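Local coordinates for protein zinc chaperone AztD (Citrobacter koseri, PDB 6CMK) that acts as a periplasmic zinc chaperone, binding zinc ions and handing one directly to the solute-binding protein AztC of the AztABCD transport system, at residues T224-C229 / S260-G265; L233-Q238 / R246-A251; D278-V283 / R292-P297. All coordinates share one frame; numbering follows the deposited sequence. Where two conformers were deposited one is given.

Interaction 1 of 3, residues T224-C229 / S260-G265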
ATOM      1  N   THR B 224       7.531  10.400   5.775  1.00 12.43           N
ATOM      2  CA  THR B 224       8.121  11.379   6.680  1.00 15.23           C
ATOM      3  C   THR B 224       8.040  10.868   8.110  1.00 14.18           C
ATOM      4  O   THR B 224       6.993  10.384   8.544  1.00 13.69           O
ATOM      5  CB  THR B 224       7.412  12.735   6.550  1.00 14.28           C
ATOM      6  OG1 THR B 224       7.555  13.195   5.202  1.00 16.09           O
ATOM      7  CG2 THR B 224       8.029  13.774   7.492  1.00 14.91           C
ATOM      8  N   PHE B 225       9.156  10.945   8.826  1.00 11.47           N
ATOM      9  CA  PHE B 225       9.190  10.573  10.230  1.00 12.55           C
ATOM     10  C   PHE B 225       9.446  11.815  11.069  1.00 12.06           C
ATOM     11  O   PHE B 225      10.242  12.679  10.694  1.00 15.98           O
ATOM     12  CB  PHE B 225      10.264   9.513  10.502  1.00 11.43           C
ATOM     13  CG  PHE B 225       9.997   8.718  11.730  1.00 16.21           C
ATOM     14  CD1 PHE B 225      10.447   9.162  12.958  1.00 17.06           C
ATOM     15  CD2 PHE B 225       9.263   7.544  11.665  1.00 13.94           C
ATOM     16  CE1 PHE B 225      10.175   8.456  14.092  1.00 12.12           C
ATOM     17  CE2 PHE B 225       8.990   6.824  12.801  1.00 16.21           C
ATOM     18  CZ  PHE B 225       9.447   7.287  14.023  1.00 14.93           C
ATOM     19  N   ALA B 226       8.770  11.909  12.208  1.00 13.28           N
ATOM     20  CA  ALA B 226       8.867  13.093  13.049  1.00 12.36           C
ATOM     21  C   ALA B 226       9.379  12.744  14.441  1.00 12.77           C
ATOM     22  O   ALA B 226       8.981  11.736  15.023  1.00 15.37           O
ATOM     23  CB  ALA B 226       7.516  13.792  13.170  1.00 12.69           C
ATOM     24  N   LEU B 227      10.263  13.600  14.955  1.00 14.17           N
ATOM     25  CA  LEU B 227      10.721  13.571  16.339  1.00 16.36           C
ATOM     26  C   LEU B 227      10.425  14.940  16.933  1.00 18.30           C
ATOM     27  O   LEU B 227      10.750  15.963  16.324  1.00 21.39           O
ATOM     28  CB  LEU B 227      12.225  13.261  16.435  1.00 17.97           C
ATOM     29  CG  LEU B 227      12.755  12.027  15.689  1.00 16.94           C
ATOM     30  CD1 LEU B 227      14.273  11.968  15.794  1.00 19.14           C
ATOM     31  CD2 LEU B 227      12.134  10.752  16.225  1.00 21.22           C
ATOM     32  N   SER B 228       9.814  14.969  18.108  1.00 15.53           N
ATOM     33  CA  SER B 228       9.416  16.231  18.714  1.00 15.75           C
ATOM     34  C   SER B 228      10.368  16.622  19.837  1.00 18.68           C
ATOM     35  O   SER B 228      10.943  15.771  20.517  1.00 19.13           O
ATOM     36  CB  SER B 228       7.987  16.147  19.251  1.00 19.53           C
ATOM     37  OG  SER B 228       7.802  14.987  20.028  1.00 19.74           O
ATOM     38  N   CYS B 229      10.527  17.928  20.021  1.00 19.43           N
ATOM     39  CA  CYS B 229      11.368  18.445  21.089  1.00 18.85           C
ATOM     40  C   CYS B 229      10.821  19.803  21.523  1.00 22.33           C
ATOM     41  O   CYS B 229       9.698  20.180  21.175  1.00 22.43           O
ATOM     42  CB  CYS B 229      12.825  18.509  20.622  1.00 24.66           C
ATOM     43  SG  CYS B 229      13.189  19.931  19.623  1.00 24.23           S
ATOM     44  N   SER B 260       5.623  16.077  23.401  1.00 18.19           N
ATOM     45  CA  SER B 260       6.429  14.958  23.859  1.00 17.38           C
ATOM     46  C   SER B 260       5.905  13.600  23.403  1.00 20.80           C
ATOM     47  O   SER B 260       6.543  12.586  23.693  1.00 20.03           O
ATOM     48  CB  SER B 260       6.540  14.976  25.391  1.00 22.17           C
ATOM     49  OG  SER B 260       5.268  14.903  26.007  1.00 24.79           O
ATOM     50  N   THR B 261       4.774  13.545  22.697  1.00 19.56           N
ATOM     51  CA  THR B 261       4.224  12.290  22.203  1.00 14.42           C
ATOM     52  C   THR B 261       3.555  12.568  20.868  1.00 14.67           C
ATOM     53  O   THR B 261       2.846  13.567  20.746  1.00 16.19           O
ATOM     54  CB  THR B 261       3.191  11.700  23.177  1.00 26.30           C
ATOM     55  OG1 THR B 261       3.694  11.773  24.515  1.00 34.68           O
ATOM     56  CG2 THR B 261       2.880  10.248  22.831  1.00 23.32           C
ATOM     57  N   LEU B 262       3.784  11.691  19.883  1.00 18.12           N
ATOM     58  CA  LEU B 262       3.282  11.880  18.528  1.00 14.70           C
ATOM     59  C   LEU B 262       2.578  10.636  18.001  1.00 13.44           C
ATOM     60  O   LEU B 262       2.927   9.505  18.347  1.00 15.74           O
ATOM     61  CB  LEU B 262       4.402  12.206  17.543  1.00 16.09           C
ATOM     62  CG  LEU B 262       5.091  13.549  17.663  1.00 15.15           C
ATOM     63  CD1 LEU B 262       6.454  13.475  16.991  1.00 19.04           C
ATOM     64  CD2 LEU B 262       4.234  14.643  17.065  1.00 16.17           C
ATOM     65  N   ILE B 263       1.607  10.871  17.115  1.00 12.12           N
ATOM     66  CA  ILE B 263       1.043   9.849  16.244  1.00 11.94           C
ATOM     67  C   ILE B 263       1.024  10.411  14.823  1.00 11.26           C
ATOM     68  O   ILE B 263       1.070  11.627  14.607  1.00 11.41           O
ATOM     69  CB  ILE B 263      -0.378   9.408  16.666  1.00 16.91           C
ATOM     70  CG1 ILE B 263      -1.311  10.617  16.746  1.00 13.94           C
ATOM     71  CG2 ILE B 263      -0.336   8.664  18.002  1.00 18.85           C
ATOM     72  CD1 ILE B 263      -2.756  10.253  17.013  1.00 15.28           C
ATOM     73  N   GLY B 264       0.995   9.507  13.854  1.00 12.79           N
ATOM     74  CA  GLY B 264       1.070   9.876  12.443  1.00 11.21           C
ATOM     75  C   GLY B 264      -0.078   9.316  11.627  1.00 10.89           C
ATOM     76  O   GLY B 264      -0.462   8.156  11.791  1.00 13.77           O
ATOM     77  N   GLY B 265      -0.603  10.145  10.729  1.00 13.15           N
ATOM     78  CA  GLY B 265      -1.669   9.703   9.847  1.00 12.80           C
ATOM     79  C   GLY B 265      -1.226   8.573   8.937  1.00 12.25           C
ATOM     80  O   GLY B 265      -0.060   8.467   8.557  1.00 15.16           O
TER
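Leu262 reaches from one sheet to the next and sets chiefly its CD1 methyl against the backbone and short side chains of residues 224-229. Its CG stands anti to the carbonyl carbon, beside the backbone N (chi1 -69°), and the branch beyond it carries CD1 into the step between Ala226 and Ser228, two residues that alternate onto the same side of their strand. There CD1 lies 4.0 Å from Ala226 CB and also touches the carbonyl oxygen of that residue. Ser228 OG approaches the same methyl, Leu262 CD1, at 3.7 Å. All three CB atoms point into the interface, so a branched side chain faces two small ones; Leu227, between them, turns its own CB to the far side. Ser228 OG also passes 4.1 Å from Ser260 CA, yet it forms no hydrogen bond across the contact. Its hydroxyl is engaged with His216 O and, weakly, with Thr259 O, which lets a buried polar group sit beside a leucine methyl.

No backbone hydrogen bonds join the two segments. The strand axes run nearly antiparallel, at 168°, but remain 8.4 Å apart, a separation that belongs to side-chain packing between sheets. Ala219 and Phe271, from the strands next to each segment, add to the same apolar layer. At the Ser260 end the contact borders a high-affinity zinc site particular to this protein: Ser260 O accepts a hydrogen bond from ND1 of His216, a ligand of that metal, and is thus a second-shell partner. Face-to-face packing of successive four-stranded antiparallel sheets is characteristic of the blades of a beta-propeller.

Interaction 2 of 3, residues L233-Q238 / R246-A251. With EDO (1,2-ethanediol), chain K.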
ATOM      1  N   LEU B 233       9.636  20.180  15.552  0.84 20.62           N
ATOM      2  CA  LEU B 233       9.759  18.801  15.114  0.84 15.77           C
ATOM      3  C   LEU B 233      10.947  18.670  14.176  0.84 19.63           C
ATOM      4  O   LEU B 233      11.196  19.554  13.351  0.84 22.88           O
ATOM      5  CB  LEU B 233       8.498  18.313  14.373  0.84 15.73           C
ATOM      6  CG  LEU B 233       7.132  18.590  15.005  0.84 21.01           C
ATOM      7  CD1 LEU B 233       6.012  17.943  14.188  0.84 20.32           C
ATOM      8  CD2 LEU B 233       7.070  18.112  16.442  0.84 26.77           C
ATOM      9  N   LEU B 234      11.673  17.570  14.313  1.00 16.79           N
ATOM     10  CA  LEU B 234      12.614  17.138  13.295  1.00 17.29           C
ATOM     11  C   LEU B 234      11.830  16.264  12.334  1.00 16.30           C
ATOM     12  O   LEU B 234      11.081  15.383  12.768  1.00 19.85           O
ATOM     13  CB  LEU B 234      13.777  16.357  13.894  1.00 18.53           C
ATOM     14  CG  LEU B 234      14.675  17.081  14.889  1.00 19.62           C
ATOM     15  CD1 LEU B 234      15.765  16.137  15.338  1.00 22.60           C
ATOM     16  CD2 LEU B 234      15.285  18.343  14.302  1.00 19.41           C
ATOM     17  N   LEU B 235      11.970  16.527  11.040  1.00 15.17           N
ATOM     18  CA  LEU B 235      11.262  15.790  10.007  1.00 17.42           C
ATOM     19  C   LEU B 235      12.300  15.087   9.155  1.00 14.68           C
ATOM     20  O   LEU B 235      13.250  15.724   8.696  1.00 18.88           O
ATOM     21  CB  LEU B 235      10.401  16.720   9.152  1.00 17.24           C
ATOM     22  CG  LEU B 235       9.278  17.426   9.915  1.00 17.37           C
ATOM     23  CD1 LEU B 235       8.514  18.374   9.023  1.00 21.48           C
ATOM     24  CD2 LEU B 235       8.328  16.413  10.539  1.00 15.44           C
ATOM     25  N   ILE B 236      12.130  13.781   8.970  1.00 14.32           N
ATOM     26  CA  ILE B 236      13.135  12.929   8.333  1.00 14.89           C
ATOM     27  C   ILE B 236      12.533  12.288   7.091  1.00 16.46           C
ATOM     28  O   ILE B 236      11.421  11.756   7.135  1.00 14.99           O
ATOM     29  CB  ILE B 236      13.640  11.829   9.290  1.00 14.68           C
ATOM     30  CG1 ILE B 236      14.005  12.409  10.669  1.00 17.44           C
ATOM     31  CG2 ILE B 236      14.849  11.104   8.692  1.00 15.94           C
ATOM     32  CD1 ILE B 236      14.139  11.347  11.733  1.00 20.29           C
ATOM     33  N   THR B 237      13.292  12.308   5.993  1.00 14.74           N
ATOM     34  CA  THR B 237      12.949  11.584   4.773  1.00 11.89           C
ATOM     35  C   THR B 237      14.210  10.931   4.235  1.00 14.03           C
ATOM     36  O   THR B 237      15.322  11.380   4.519  1.00 15.89           O
ATOM     37  CB  THR B 237      12.389  12.497   3.684  1.00 16.55           C
ATOM     38  OG1 THR B 237      13.329  13.540   3.427  1.00 21.50           O
ATOM     39  CG2 THR B 237      11.060  13.110   4.094  1.00 16.65           C
ATOM     40  N   GLN B 238      14.033   9.871   3.441  1.00 14.39           N
ATOM     41  CA  GLN B 238      15.154   9.261   2.739  1.00 14.15           C
ATOM     42  C   GLN B 238      14.730   8.934   1.323  1.00 18.72           C
ATOM     43  O   GLN B 238      13.678   8.326   1.110  1.00 18.84           O
ATOM     44  CB  GLN B 238      15.649   7.979   3.412  1.00 16.53           C
ATOM     45  CG  GLN B 238      16.885   7.402   2.701  1.00 15.38           C
ATOM     46  CD  GLN B 238      17.376   6.108   3.304  1.00 15.04           C
ATOM     47  OE1 GLN B 238      16.594   5.268   3.738  1.00 15.20           O
ATOM     48  NE2 GLN B 238      18.691   5.939   3.328  1.00 16.71           N
ATOM     49  N   ARG B 246      15.275  17.800   8.634  1.00 18.35           N
ATOM     50  CA  ARG B 246      15.005  19.225   8.686  1.00 22.17           C
ATOM     51  C   ARG B 246      14.237  19.539   9.962  1.00 17.92           C
ATOM     52  O   ARG B 246      13.572  18.679  10.539  1.00 22.15           O
ATOM     53  CB  ARG B 246      14.230  19.702   7.450  1.00 29.28           C
ATOM     54  CG  ARG B 246      12.797  19.215   7.325  1.00 32.46           C
ATOM     55  CD  ARG B 246      12.103  19.952   6.184  1.00 51.74           C
ATOM     56  NE  ARG B 246      10.695  19.584   6.021  1.00 58.11           N
ATOM     57  CZ  ARG B 246       9.657  20.388   6.252  1.00 58.75           C
ATOM     58  NH1 ARG B 246       9.832  21.637   6.669  1.00 43.70           N
ATOM     59  NH2 ARG B 246       8.424  19.938   6.059  1.00 58.88           N
ATOM     60  N   HIS B 247      14.349  20.782  10.408  1.00 21.20           N
ATOM     61  CA  HIS B 247      13.692  21.227  11.629  1.00 22.65           C
ATOM     62  C   HIS B 247      12.510  22.108  11.268  1.00 23.45           C
ATOM     63  O   HIS B 247      12.653  23.057  10.490  1.00 25.39           O
ATOM     64  CB  HIS B 247      14.656  21.993  12.537  1.00 30.98           C
ATOM     65  CG  HIS B 247      14.033  22.458  13.819  1.00 29.41           C
ATOM     66  ND1 HIS B 247      13.657  23.766  14.033  1.00 31.80           N
ATOM     67  CD2 HIS B 247      13.723  21.787  14.953  1.00 32.60           C
ATOM     68  CE1 HIS B 247      13.144  23.882  15.247  1.00 29.87           C
ATOM     69  NE2 HIS B 247      13.173  22.695  15.826  1.00 29.17           N
ATOM     70  N   LEU B 248      11.347  21.782  11.825  1.00 24.05           N
ATOM     71  CA  LEU B 248      10.150  22.595  11.679  1.00 19.77           C
ATOM     72  C   LEU B 248       9.811  23.206  13.036  1.00 18.95           C
ATOM     73  O   LEU B 248       9.309  22.494  13.920  1.00 19.35           O
ATOM     74  CB  LEU B 248       8.987  21.751  11.157  1.00 18.55           C
ATOM     75  CG  LEU B 248       7.628  22.451  11.064  1.00 22.47           C
ATOM     76  CD1 LEU B 248       7.699  23.630  10.106  1.00 26.66           C
ATOM     77  CD2 LEU B 248       6.567  21.447  10.635  1.00 22.48           C
ATOM     78  N   PRO B 249      10.078  24.484  13.267  1.00 23.08           N
ATOM     79  CA  PRO B 249       9.762  25.062  14.580  1.00 24.77           C
ATOM     80  C   PRO B 249       8.265  25.192  14.783  1.00 24.20           C
ATOM     81  O   PRO B 249       7.500  25.357  13.831  1.00 23.83           O
ATOM     82  CB  PRO B 249      10.442  26.435  14.548  1.00 31.66           C
ATOM     83  CG  PRO B 249      10.625  26.753  13.117  1.00 33.34           C
ATOM     84  CD  PRO B 249      10.720  25.456  12.368  1.00 28.80           C
ATOM     85  N   TYR B 250       7.847  25.104  16.049  1.00 21.50           N
ATOM     86  CA  TYR B 250       6.451  25.350  16.375  1.00 18.59           C
ATOM     87  C   TYR B 250       6.034  26.712  15.840  1.00 27.08           C
ATOM     88  O   TYR B 250       6.752  27.703  15.996  1.00 24.91           O
ATOM     89  CB  TYR B 250       6.221  25.300  17.887  1.00 19.34           C
ATOM     90  CG  TYR B 250       6.509  23.946  18.489  1.00 20.67           C
ATOM     91  CD1 TYR B 250       5.755  22.839  18.134  1.00 20.48           C
ATOM     92  CD2 TYR B 250       7.536  23.771  19.399  1.00 24.79           C
ATOM     93  CE1 TYR B 250       6.016  21.594  18.667  1.00 22.16           C
ATOM     94  CE2 TYR B 250       7.802  22.531  19.942  1.00 24.10           C
ATOM     95  CZ  TYR B 250       7.043  21.441  19.574  1.00 24.66           C
ATOM     96  OH  TYR B 250       7.305  20.195  20.107  1.00 20.40           O
ATOM     97  N   ALA B 251       4.861  26.748  15.208  1.00 28.29           N
ATOM     98  CA  ALA B 251       4.304  27.994  14.704  1.00 25.90           C
ATOM     99  C   ALA B 251       4.268  29.053  15.795  1.00 24.23           C
ATOM    100  O   ALA B 251       3.988  28.762  16.963  1.00 27.53           O
ATOM    101  CB  ALA B 251       2.895  27.755  14.158  1.00 24.82           C
TER
HETATM  102  C1  EDO K 504       6.383  29.600  19.974  1.00 66.55           C
HETATM  103  O1  EDO K 504       5.588  28.842  19.056  1.00 61.90           O
HETATM  104  C2  EDO K 504       7.610  28.787  20.372  1.00 67.74           C
HETATM  105  O2  EDO K 504       7.696  28.720  21.799  1.00 71.73           O
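Arg246 lies over Leu235 from the neighbouring strand, and its side chain crosses that leucine obliquely. From CB, its CG sits between the backbone N and the carbonyl carbon (chi1 68°), and this puts CG 3.9 Å from Leu235 CB. The chain then extends from CG to NE, and NE, CZ and NH2 all come within reach of one methyl, Leu235 CD1. NH2 makes the closest of these approaches, 3.4 Å from Leu235 CD1, which rests over one face of the guanidinium, offset toward the rim. The same methyl meets Leu248 CD2 at 4.0 Å, so one branch of Leu235 touches both Arg246 and Leu248.

On the reverse face Leu234 CD2 meets the edge of the His247 ring, 3.8 Å from CD2 of that histidine; His247 NE2 is hydrogen-bonded to Thr231. Between the two faces the backbones pair through four hydrogen bonds, two between Leu233 and Leu248 and two between Leu235 and Arg246. The bond from Leu248 N to Leu233 O is 2.7 Å long and almost straight, with 178° at the hydrogen. Leu234 and His247 form the non-hydrogen-bonded pair between them. Tyr250, past the end of the strand, bonds through its OH to Cys229 O and Thr259 N. Strands 232-237 and 244-249 thereby form an antiparallel beta hairpin, the outer two strands of a propeller blade.

Interaction 3 of 3, residues D278-V283 / R292-P297; sequences DRIILV and RLIQLP
Gln295 has CG anti to the backbone N (chi1 176°), and a bend at chi2 (70°) brings CD toward the neighbouring strand; Arg279 has CG beside its own backbone N and extends from CG to NE. The two side chains cross so that Arg279 NE donates to Gln295 OE1 at 2.9 Å. The oxygen lies near the guanidinium plane, whereas the amide plane is turned 56° from it. Gln295 NE2 donates to Leu296 O at 3.1 Å, and with both ends of the amide bonded its orientation is fixed. Asp278 OD2 lies 3.2 Å from Gln295 NE2, the carboxylate and amide planes being nearly perpendicular.

On the face opposite Arg279 and Gln295, Leu282 CD1 touches Ile294 CD1 at 3.5 Å, and Ile280 lies beside Ile294, pointing the same way. Backbone bonds in both directions link Ile280 with Ile294 and Leu282 with Arg292, and Leu296 N bonds to Asp278 O where the hairpin opens. Arg292 turns its guanidinium to Asp289 in a salt bridge. Ile280, Ile294 and Leu296 thus give an apolar surface to Ile332 and Phe303 of the next blade, while on the other face the Arg279-Gln295 bond adds a polar tie beside the apolar Ile281-Leu293 contact.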
ATOM      1  N   ASP B 278      -3.831  19.141  28.151  1.00 24.09           N
ATOM      2  CA  ASP B 278      -5.204  19.197  27.650  1.00 22.27           C
ATOM      3  C   ASP B 278      -5.284  19.842  26.268  1.00 20.55           C
ATOM      4  O   ASP B 278      -6.352  20.300  25.859  1.00 19.65           O
ATOM      5  CB  ASP B 278      -6.122  19.932  28.634  1.00 28.38           C
ATOM      6  CG  ASP B 278      -5.736  21.391  28.830  1.00 42.01           C
ATOM      7  OD1 ASP B 278      -4.724  21.841  28.259  1.00 39.12           O
ATOM      8  OD2 ASP B 278      -6.459  22.094  29.566  1.00 54.41           O
ATOM      9  N   ARG B 279      -4.187  19.855  25.524  1.00 20.22           N
ATOM     10  CA  ARG B 279      -4.173  20.393  24.172  1.00 17.13           C
ATOM     11  C   ARG B 279      -3.477  19.404  23.252  1.00 17.45           C
ATOM     12  O   ARG B 279      -2.638  18.624  23.697  1.00 17.26           O
ATOM     13  CB  ARG B 279      -3.444  21.740  24.114  1.00 17.59           C
ATOM     14  CG  ARG B 279      -4.168  22.866  24.807  1.00 18.82           C
ATOM     15  CD  ARG B 279      -3.217  24.002  25.124  1.00 25.39           C
ATOM     16  NE  ARG B 279      -3.939  25.237  25.417  1.00 35.75           N
ATOM     17  CZ  ARG B 279      -3.365  26.364  25.823  1.00 39.20           C
ATOM     18  NH1 ARG B 279      -4.109  27.435  26.054  1.00 50.16           N
ATOM     19  NH2 ARG B 279      -2.052  26.421  26.005  1.00 38.94           N
ATOM     20  N   ILE B 280      -3.851  19.427  21.972  1.00 17.94           N
ATOM     21  CA  ILE B 280      -3.116  18.708  20.939  1.00 16.45           C
ATOM     22  C   ILE B 280      -2.846  19.674  19.797  1.00 16.79           C
ATOM     23  O   ILE B 280      -3.515  20.698  19.646  1.00 15.53           O
ATOM     24  CB  ILE B 280      -3.862  17.454  20.415  1.00 16.63           C
ATOM     25  CG1 ILE B 280      -5.243  17.815  19.847  1.00 20.10           C
ATOM     26  CG2 ILE B 280      -3.981  16.410  21.510  1.00 18.31           C
ATOM     27  CD1 ILE B 280      -5.999  16.626  19.232  1.00 18.02           C
ATOM     28  N   ILE B 281      -1.831  19.351  18.997  1.00 16.98           N
ATOM     29  CA  ILE B 281      -1.578  20.090  17.768  1.00 16.15           C
ATOM     30  C   ILE B 281      -1.636  19.124  16.599  1.00 18.07           C
ATOM     31  O   ILE B 281      -1.252  17.953  16.700  1.00 15.88           O
ATOM     32  CB  ILE B 281      -0.232  20.852  17.751  1.00 16.01           C
ATOM     33  CG1 ILE B 281       0.928  19.952  18.180  1.00 18.28           C
ATOM     34  CG2 ILE B 281      -0.326  22.109  18.602  1.00 18.66           C
ATOM     35  CD1 ILE B 281       2.285  20.525  17.807  1.00 20.69           C
ATOM     36  N   LEU B 282      -2.131  19.642  15.484  1.00 17.58           N
ATOM     37  CA  LEU B 282      -2.182  18.941  14.215  1.00 14.81           C
ATOM     38  C   LEU B 282      -1.144  19.585  13.312  1.00 17.90           C
ATOM     39  O   LEU B 282      -1.093  20.816  13.209  1.00 20.03           O
ATOM     40  CB  LEU B 282      -3.567  19.042  13.585  1.00 17.99           C
ATOM     41  CG  LEU B 282      -4.748  18.257  14.169  1.00 21.75           C
ATOM     42  CD1 LEU B 282      -4.943  18.489  15.649  1.00 32.81           C
ATOM     43  CD2 LEU B 282      -5.992  18.679  13.396  1.00 26.76           C
ATOM     44  N   VAL B 283      -0.310  18.765  12.686  1.00 16.19           N
ATOM     45  CA  VAL B 283       0.830  19.255  11.922  1.00 16.48           C
ATOM     46  C   VAL B 283       0.777  18.664  10.524  1.00 14.52           C
ATOM     47  O   VAL B 283       0.701  17.442  10.370  1.00 15.78           O
ATOM     48  CB  VAL B 283       2.172  18.905  12.593  1.00 16.47           C
ATOM     49  CG1 VAL B 283       3.301  19.648  11.911  1.00 23.44           C
ATOM     50  CG2 VAL B 283       2.128  19.253  14.081  1.00 23.77           C
ATOM     51  N   ARG B 292      -2.092  23.498  13.705  1.00 19.81           N
ATOM     52  CA  ARG B 292      -3.371  23.908  14.271  1.00 19.96           C
ATOM     53  C   ARG B 292      -3.523  23.335  15.674  1.00 19.34           C
ATOM     54  O   ARG B 292      -3.257  22.153  15.903  1.00 20.80           O
ATOM     55  CB  ARG B 292      -4.545  23.444  13.411  1.00 23.17           C
ATOM     56  CG  ARG B 292      -4.621  24.130  12.061  1.00 37.67           C
ATOM     57  CD  ARG B 292      -5.031  25.588  12.216  1.00 62.90           C
ATOM     58  NE  ARG B 292      -5.185  26.262  10.929  1.00 68.40           N
ATOM     59  CZ  ARG B 292      -4.209  26.898  10.285  1.00 61.81           C
ATOM     60  NH1 ARG B 292      -2.985  26.957  10.798  1.00 62.96           N
ATOM     61  NH2 ARG B 292      -4.458  27.476   9.119  1.00 56.83           N
ATOM     62  N   LEU B 293      -3.995  24.173  16.590  1.00 19.97           N
ATOM     63  CA  LEU B 293      -4.196  23.803  17.989  1.00 23.20           C
ATOM     64  C   LEU B 293      -5.642  23.379  18.217  1.00 19.61           C
ATOM     65  O   LEU B 293      -6.568  24.063  17.772  1.00 23.33           O
ATOM     66  CB  LEU B 293      -3.861  24.989  18.894  1.00 21.32           C
ATOM     67  CG  LEU B 293      -4.026  24.805  20.406  1.00 23.03           C
ATOM     68  CD1 LEU B 293      -2.841  24.059  20.974  1.00 25.13           C
ATOM     69  CD2 LEU B 293      -4.206  26.155  21.098  1.00 28.67           C
ATOM     70  N   ILE B 294      -5.839  22.265  18.924  1.00 18.55           N
ATOM     71  CA  ILE B 294      -7.161  21.894  19.427  1.00 17.91           C
ATOM     72  C   ILE B 294      -7.107  21.853  20.948  1.00 18.33           C
ATOM     73  O   ILE B 294      -6.247  21.182  21.533  1.00 18.07           O
ATOM     74  CB  ILE B 294      -7.660  20.549  18.869  1.00 17.63           C
ATOM     75  CG1 ILE B 294      -7.808  20.636  17.352  1.00 20.46           C
ATOM     76  CG2 ILE B 294      -8.994  20.169  19.531  1.00 23.09           C
ATOM     77  CD1 ILE B 294      -8.217  19.348  16.698  1.00 21.96           C
ATOM     78  N   GLN B 295      -8.031  22.566  21.578  1.00 19.67           N
ATOM     79  CA  GLN B 295      -8.175  22.569  23.024  1.00 21.60           C
ATOM     80  C   GLN B 295      -9.152  21.480  23.442  1.00 20.94           C
ATOM     81  O   GLN B 295     -10.287  21.439  22.955  1.00 24.40           O
ATOM     82  CB  GLN B 295      -8.674  23.930  23.498  1.00 21.18           C
ATOM     83  CG  GLN B 295      -8.952  23.998  24.994  1.00 23.69           C
ATOM     84  CD  GLN B 295      -7.685  23.940  25.809  1.00 23.18           C
ATOM     85  OE1 GLN B 295      -6.804  24.787  25.667  1.00 31.30           O
ATOM     86  NE2 GLN B 295      -7.587  22.943  26.681  1.00 25.91           N
ATOM     87  N   LEU B 296      -8.703  20.590  24.351  1.00 18.39           N
ATOM     88  CA  LEU B 296      -9.578  19.541  24.835  1.00 21.94           C
ATOM     89  C   LEU B 296     -10.303  20.007  26.091  1.00 21.91           C
ATOM     90  O   LEU B 296      -9.753  20.786  26.878  1.00 20.60           O
ATOM     91  CB  LEU B 296      -8.784  18.281  25.154  1.00 21.25           C
ATOM     92  CG  LEU B 296      -7.857  17.794  24.050  1.00 23.12           C
ATOM     93  CD1 LEU B 296      -6.963  16.689  24.579  1.00 22.28           C
ATOM     94  CD2 LEU B 296      -8.669  17.323  22.857  1.00 23.56           C
ATOM     95  N   PRO B 297     -11.532  19.539  26.309  1.00 21.82           N
ATOM     96  CA  PRO B 297     -12.245  19.948  27.529  1.00 26.06           C
ATOM     97  C   PRO B 297     -11.605  19.427  28.802  1.00 21.49           C
ATOM     98  O   PRO B 297     -11.652  20.125  29.820  1.00 26.33           O
ATOM     99  CB  PRO B 297     -13.662  19.390  27.325  1.00 28.06           C
ATOM    100  CG  PRO B 297     -13.564  18.397  26.235  1.00 33.43           C
ATOM    101  CD  PRO B 297     -12.370  18.736  25.401  1.00 23.81           C
TER
HETATM  102  O   HOH W   1      -8.597  20.931  30.082  1.00 46.52           O

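In the fold
Interaction 2 lies within the blade that supplies residues 224-229 to interaction 1: strands 224-228 and 232-237 are neighbours, joined by Leu227 O and Leu234 N at 2.7 Å, and interaction 2 is nested within the loop that interaction 1 closes. Interaction 3 is the outer hairpin of the following blade, whose innermost strand, 262-264, lies within residues 260-265. The blades also meet farther out, where Val283 CG1 packs 3.9 Å from Leu248 CD2 and Tyr250 CE1 lies 4.0 Å from Ile281 CD1. The zinc site of His126, His169 and His216 adjoins interaction 1, the side chain of Thr261 being about 7 Å from the metal, whereas interaction 3 lies away from the zinc sites.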